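Probable adenylyl-sulfate kinase (Synechocystis sp., PDB 5CB8) catalyses the ATP-dependent 3'-phosphorylation of adenosine 5'-phosphosulfate, yielding 3'-phosphoadenylyl sulfate, the activated form of sulfate. Local coordinates at residues K76-R84 and A104-V115. Sequence-based numbering, arbitrary orientation.
Sequences KEDRDTNIR and AISPYAAIRQEV. With ADX (adenosine-5'-phosphosulfate), chain G; SO4 (sulfate ion), chain I.
Ile83 and Ile111 meet between two helical segments, 76-84 and 109-115, that run nearly parallel, their axes 10.2 Å apart at closest approach and inclined by 21°. Methyl CG2 of Ile83 rests on CG2 of Ile111 at 3.5 Å, while Ile83 CD1 touches the CB atoms of Ala104 and Ser106 in the loop 104-108. Ile111 in turn packs as a knob into the hole formed by Lys76, Asp80, Ile83 and Arg84. At one end Lys76, with CG anti to the backbone N (chi1 163°) and a bend at chi2, brings NZ over the face of Tyr108, 3.4 Å from the ring centroid, and lays CD on the same ring in a CH-pi contact. The ammonium also bridges both carboxylate oxygens of Asp80, so one cation serves an aromatic face and an anion. Replacing Tyr108 by an alanine would probably strip the ring face from both NZ and CD of Lys76, leaving the ammonium held by Asp80 alone of these two partners and the lysine chain less fixed. The loop 104-108 follows strand 99-103 of the parallel sheet in this P-loop kinase fold and, with helix 76-94, grasps the phosphosulfate of the bound substrate: the amides of Ile105 and Ser106 donate to O2A and O2B, and Arg79 NH1 reaches O3B at 2.9 Å. Ser106, which as in related enzymes is probably the residue that forms the phosphoserine intermediate, hydrogen-bonds through OG to the carbonyl of Ala104. Farther along the helices, Arg84 and Glu114 form a two-pronged salt bridge, NE to OE2 at 2.6 Å and NH2 to OE1 at 2.9 Å, with guanidinium and carboxylate nearly coplanar. Ile111 CD1 lies over one guanidinium face, and Arg84 NH1 donates a hydrogen bond to O4 of a sulfate ion that probably came from the crystallisation solution.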
loop_
_atom_site.group_PDB
_atom_site.type_symbol
_atom_site.label_atom_id
_atom_site.label_comp_id
_atom_site.label_asym_id
_atom_site.label_seq_id
_atom_site.Cartn_x
_atom_site.Cartn_y
_atom_site.Cartn_z
ATOM N N LYS B 76 15.721 -6.476 13.023
ATOM C CA LYS B 76 15.199 -5.178 13.447
ATOM C C LYS B 76 14.876 -4.312 12.220
ATOM O O LYS B 76 13.768 -3.765 12.099
ATOM C CB LYS B 76 16.239 -4.504 14.365
ATOM C CG LYS B 76 16.067 -3.002 14.588
ATOM C CD LYS B 76 14.834 -2.727 15.383
ATOM C CE LYS B 76 14.704 -1.256 15.770
ATOM N NZ LYS B 76 13.251 -0.942 15.905
ATOM N N GLU B 77 15.823 -4.221 11.292
ATOM C CA GLU B 77 15.616 -3.409 10.086
ATOM C C GLU B 77 14.392 -3.844 9.298
ATOM O O GLU B 77 13.599 -3.006 8.818
ATOM C CB GLU B 77 16.827 -3.508 9.157
ATOM C CG GLU B 77 18.020 -2.693 9.572
ATOM C CD GLU B 77 19.054 -2.644 8.469
ATOM O OE1 GLU B 77 18.999 -3.518 7.572
ATOM O OE2 GLU B 77 19.910 -1.732 8.490
ATOM N N ASP B 78 14.247 -5.156 9.129
ATOM C CA ASP B 78 13.156 -5.677 8.316
ATOM C C ASP B 78 11.799 -5.546 9.013
ATOM O O ASP B 78 10.785 -5.293 8.352
ATOM C CB ASP B 78 13.438 -7.132 7.911
ATOM C CG ASP B 78 14.371 -7.241 6.718
ATOM O OD1 ASP B 78 14.920 -6.199 6.277
ATOM O OD2 ASP B 78 14.565 -8.376 6.222
ATOM N N ARG B 79 11.762 -5.713 10.335
ATOM C CA ARG B 79 10.502 -5.498 11.050
ATOM C C ARG B 79 10.098 -4.027 10.991
ATOM O O ARG B 79 8.902 -3.705 10.891
ATOM C CB ARG B 79 10.597 -5.955 12.512
ATOM C CG ARG B 79 10.788 -7.462 12.705
ATOM C CD ARG B 79 10.810 -7.765 14.193
ATOM N NE ARG B 79 11.326 -9.089 14.546
ATOM C CZ ARG B 79 10.580 -10.109 14.965
ATOM N NH1 ARG B 79 9.256 -9.998 15.033
ATOM N NH2 ARG B 79 11.164 -11.255 15.301
ATOM N N ASP B 80 11.084 -3.132 11.040
ATOM C CA ASP B 80 10.789 -1.703 10.911
ATOM C C ASP B 80 10.244 -1.401 9.520
ATOM O O ASP B 80 9.249 -0.685 9.367
ATOM C CB ASP B 80 12.029 -0.839 11.197
ATOM C CG ASP B 80 12.382 -0.782 12.677
ATOM O OD1 ASP B 80 11.638 -1.361 13.497
ATOM O OD2 ASP B 80 13.398 -0.139 13.028
ATOM N N THR B 81 10.902 -1.943 8.502
ATOM C CA THR B 81 10.441 -1.731 7.135
ATOM C C THR B 81 9.030 -2.276 6.979
ATOM O O THR B 81 8.158 -1.624 6.389
ATOM C CB THR B 81 11.366 -2.404 6.122
ATOM O OG1 THR B 81 12.668 -1.821 6.228
ATOM C CG2 THR B 81 10.836 -2.209 4.699
ATOM N N ASN B 82 8.807 -3.469 7.522
ATOM C CA ASN B 82 7.507 -4.127 7.409
ATOM C C ASN B 82 6.394 -3.270 8.001
ATOM O O ASN B 82 5.396 -2.962 7.337
ATOM C CB ASN B 82 7.571 -5.501 8.090
ATOM C CG ASN B 82 6.257 -6.273 7.994
ATOM O OD1 ASN B 82 5.735 -6.513 6.897
ATOM N ND2 ASN B 82 5.731 -6.693 9.141
ATOM N N ILE B 83 6.577 -2.859 9.248
ATOM C CA ILE B 83 5.560 -2.079 9.936
ATOM C C ILE B 83 5.359 -0.711 9.282
ATOM O O ILE B 83 4.223 -0.253 9.124
ATOM C CB ILE B 83 5.892 -1.932 11.425
ATOM C CG1 ILE B 83 5.891 -3.317 12.086
ATOM C CG2 ILE B 83 4.897 -1.005 12.109
ATOM C CD1 ILE B 83 4.623 -4.138 11.818
ATOM N N ARG B 84 6.449 -0.059 8.895
ATOM C CA ARG B 84 6.325 1.232 8.216
ATOM C C ARG B 84 5.574 1.124 6.885
ATOM O O ARG B 84 4.826 2.043 6.508
ATOM C CB ARG B 84 7.705 1.881 8.030
ATOM C CG ARG B 84 8.248 2.502 9.317
ATOM C CD ARG B 84 9.719 2.816 9.200
ATOM N NE ARG B 84 10.174 3.655 10.307
ATOM C CZ ARG B 84 11.433 3.731 10.716
ATOM N NH1 ARG B 84 12.368 3.000 10.119
ATOM N NH2 ARG B 84 11.754 4.541 11.720
ATOM N N ALA B 104 -0.442 -7.262 13.453
ATOM C CA ALA B 104 0.993 -7.452 13.272
ATOM C C ALA B 104 1.660 -7.448 14.630
ATOM O O ALA B 104 1.265 -6.685 15.507
ATOM C CB ALA B 104 1.574 -6.340 12.391
ATOM N N ILE B 105 2.668 -8.297 14.810
ATOM C CA ILE B 105 3.358 -8.336 16.092
ATOM C C ILE B 105 3.796 -6.928 16.464
ATOM O O ILE B 105 3.542 -6.497 17.587
ATOM C CB ILE B 105 4.565 -9.288 16.091
ATOM C CG1 ILE B 105 4.096 -10.744 16.074
ATOM C CG2 ILE B 105 5.426 -9.060 17.335
ATOM C CD1 ILE B 105 5.265 -11.734 16.008
ATOM N N SER B 106 4.376 -6.202 15.500
ATOM C CA SER B 106 4.827 -4.818 15.707
ATOM C C SER B 106 5.435 -4.592 17.090
ATOM O O SER B 106 4.891 -3.837 17.907
ATOM C CB SER B 106 3.688 -3.822 15.456
ATOM O OG SER B 106 2.477 -4.217 16.089
ATOM N N PRO B 107 6.581 -5.241 17.350
ATOM C CA PRO B 107 7.134 -5.352 18.702
ATOM C C PRO B 107 7.831 -4.088 19.187
ATOM O O PRO B 107 8.117 -4.002 20.378
ATOM C CB PRO B 107 8.150 -6.486 18.565
ATOM C CG PRO B 107 8.623 -6.378 17.136
ATOM C CD PRO B 107 7.400 -5.955 16.350
ATOM N N TYR B 108 8.092 -3.127 18.303
ATOM C CA TYR B 108 8.757 -1.892 18.735
ATOM C C TYR B 108 7.802 -0.716 18.968
ATOM O O TYR B 108 7.164 -0.216 18.029
ATOM C CB TYR B 108 9.873 -1.510 17.754
ATOM C CG TYR B 108 10.992 -2.532 17.757
ATOM C CD1 TYR B 108 11.929 -2.550 18.780
ATOM C CD2 TYR B 108 11.084 -3.497 16.760
ATOM C CE1 TYR B 108 12.945 -3.488 18.807
ATOM C CE2 TYR B 108 12.102 -4.448 16.777
ATOM C CZ TYR B 108 13.028 -4.434 17.805
ATOM O OH TYR B 108 14.049 -5.367 17.837
ATOM N N ALA B 109 7.733 -0.260 20.220
ATOM C CA ALA B 109 6.830 0.827 20.606
ATOM C C ALA B 109 7.063 2.121 19.820
ATOM O O ALA B 109 6.104 2.778 19.401
ATOM C CB ALA B 109 6.926 1.091 22.114
ATOM N N ALA B 110 8.326 2.501 19.632
ATOM C CA ALA B 110 8.626 3.755 18.931
ATOM C C ALA B 110 8.109 3.735 17.492
ATOM O O ALA B 110 7.711 4.767 16.952
ATOM C CB ALA B 110 10.130 4.047 18.957
ATOM N N ILE B 111 8.138 2.566 16.865
ATOM C CA ILE B 111 7.619 2.418 15.505
ATOM C C ILE B 111 6.083 2.469 15.492
ATOM O O ILE B 111 5.489 3.118 14.628
ATOM C CB ILE B 111 8.071 1.101 14.868
ATOM C CG1 ILE B 111 9.605 1.016 14.849
ATOM C CG2 ILE B 111 7.495 0.971 13.454
ATOM C CD1 ILE B 111 10.256 2.060 13.961
ATOM N N ARG B 112 5.435 1.794 16.440
ATOM C CA ARG B 112 3.968 1.897 16.544
ATOM C C ARG B 112 3.550 3.351 16.741
ATOM O O ARG B 112 2.551 3.806 16.174
ATOM C CB ARG B 112 3.430 1.039 17.698
ATOM C CG ARG B 112 3.664 -0.469 17.511
ATOM C CD ARG B 112 2.865 -1.305 18.534
ATOM N NE ARG B 112 3.092 -0.859 19.912
ATOM C CZ ARG B 112 3.915 -1.447 20.776
ATOM N NH1 ARG B 112 4.604 -2.521 20.424
ATOM N NH2 ARG B 112 4.052 -0.956 22.002
ATOM N N GLN B 113 4.329 4.077 17.537
ATOM C CA GLN B 113 4.039 5.484 17.827
ATOM C C GLN B 113 4.221 6.353 16.594
ATOM O O GLN B 113 3.469 7.304 16.359
ATOM C CB GLN B 113 4.939 5.975 18.966
ATOM C CG GLN B 113 4.458 5.514 20.332
ATOM C CD GLN B 113 2.987 5.833 20.545
ATOM O OE1 GLN B 113 2.584 6.997 20.511
ATOM N NE2 GLN B 113 2.177 4.795 20.744
ATOM N N GLU B 114 5.232 6.022 15.806
ATOM C CA GLU B 114 5.524 6.748 14.578
ATOM C C GLU B 114 4.335 6.612 13.618
ATOM O O GLU B 114 3.890 7.588 13.007
ATOM C CB GLU B 114 6.799 6.150 13.981
ATOM C CG GLU B 114 7.325 6.780 12.726
ATOM C CD GLU B 114 8.525 6.010 12.192
ATOM O OE1 GLU B 114 9.545 5.896 12.920
ATOM O OE2 GLU B 114 8.438 5.508 11.054
ATOM N N VAL B 115 3.810 5.397 13.501
ATOM C CA VAL B 115 2.675 5.146 12.615
ATOM C C VAL B 115 1.418 5.825 13.148
ATOM O O VAL B 115 0.663 6.445 12.393
ATOM C CB VAL B 115 2.441 3.630 12.438
ATOM C CG1 VAL B 115 1.181 3.376 11.634
ATOM C CG2 VAL B 115 3.640 3.003 11.748
HETATM S SB ADX G . 6.486 -8.007 12.761
HETATM O O1B ADX G . 7.209 -7.519 11.580
HETATM O O2B ADX G . 5.323 -7.156 13.071
HETATM O O3B ADX G . 7.416 -8.066 13.897
HETATM P PA ADX G . 4.706 -9.820 11.673
HETATM O O1A ADX G . 4.684 -9.091 10.334
HETATM O O2A ADX G . 3.403 -9.656 12.449
HETATM O O3A ADX G . 6.000 -9.418 12.511
HETATM O "O5'" ADX G . 4.922 -11.376 11.358
HETATM C "C5'" ADX G . 4.890 -12.300 12.405
HETATM C "C4'" ADX G . 4.593 -13.636 11.998
HETATM O "O4'" ADX G . 5.777 -14.185 11.315
HETATM C "C3'" ADX G . 4.332 -14.500 13.154
HETATM O "O3'" ADX G . 2.991 -14.685 13.277
HETATM C "C2'" ADX G . 4.983 -15.791 12.835
HETATM O "O2'" ADX G . 4.078 -16.638 12.294
HETATM C "C1'" ADX G . 6.016 -15.491 11.798
HETATM N N9 ADX G . 7.382 -15.575 12.227
HETATM C C8 ADX G . 8.384 -16.229 11.592
HETATM N N7 ADX G . 9.539 -15.937 12.199
HETATM C C5 ADX G . 9.287 -15.084 13.223
HETATM C C6 ADX G . 10.101 -14.456 14.164
HETATM N N6 ADX G . 11.543 -14.634 14.140
HETATM N N1 ADX G . 9.528 -13.648 15.080
HETATM C C2 ADX G . 8.193 -13.437 15.079
HETATM N N3 ADX G . 7.386 -14.021 14.180
HETATM C C4 ADX G . 7.904 -14.848 13.240
HETATM S S SO4 I . 12.325 1.750 6.236
HETATM O O1 SO4 I . 10.925 2.013 5.892
HETATM O O2 SO4 I . 12.838 0.711 5.333
HETATM O O3 SO4 I . 13.106 2.978 6.059
HETATM O O4 SO4 I . 12.441 1.306 7.642
#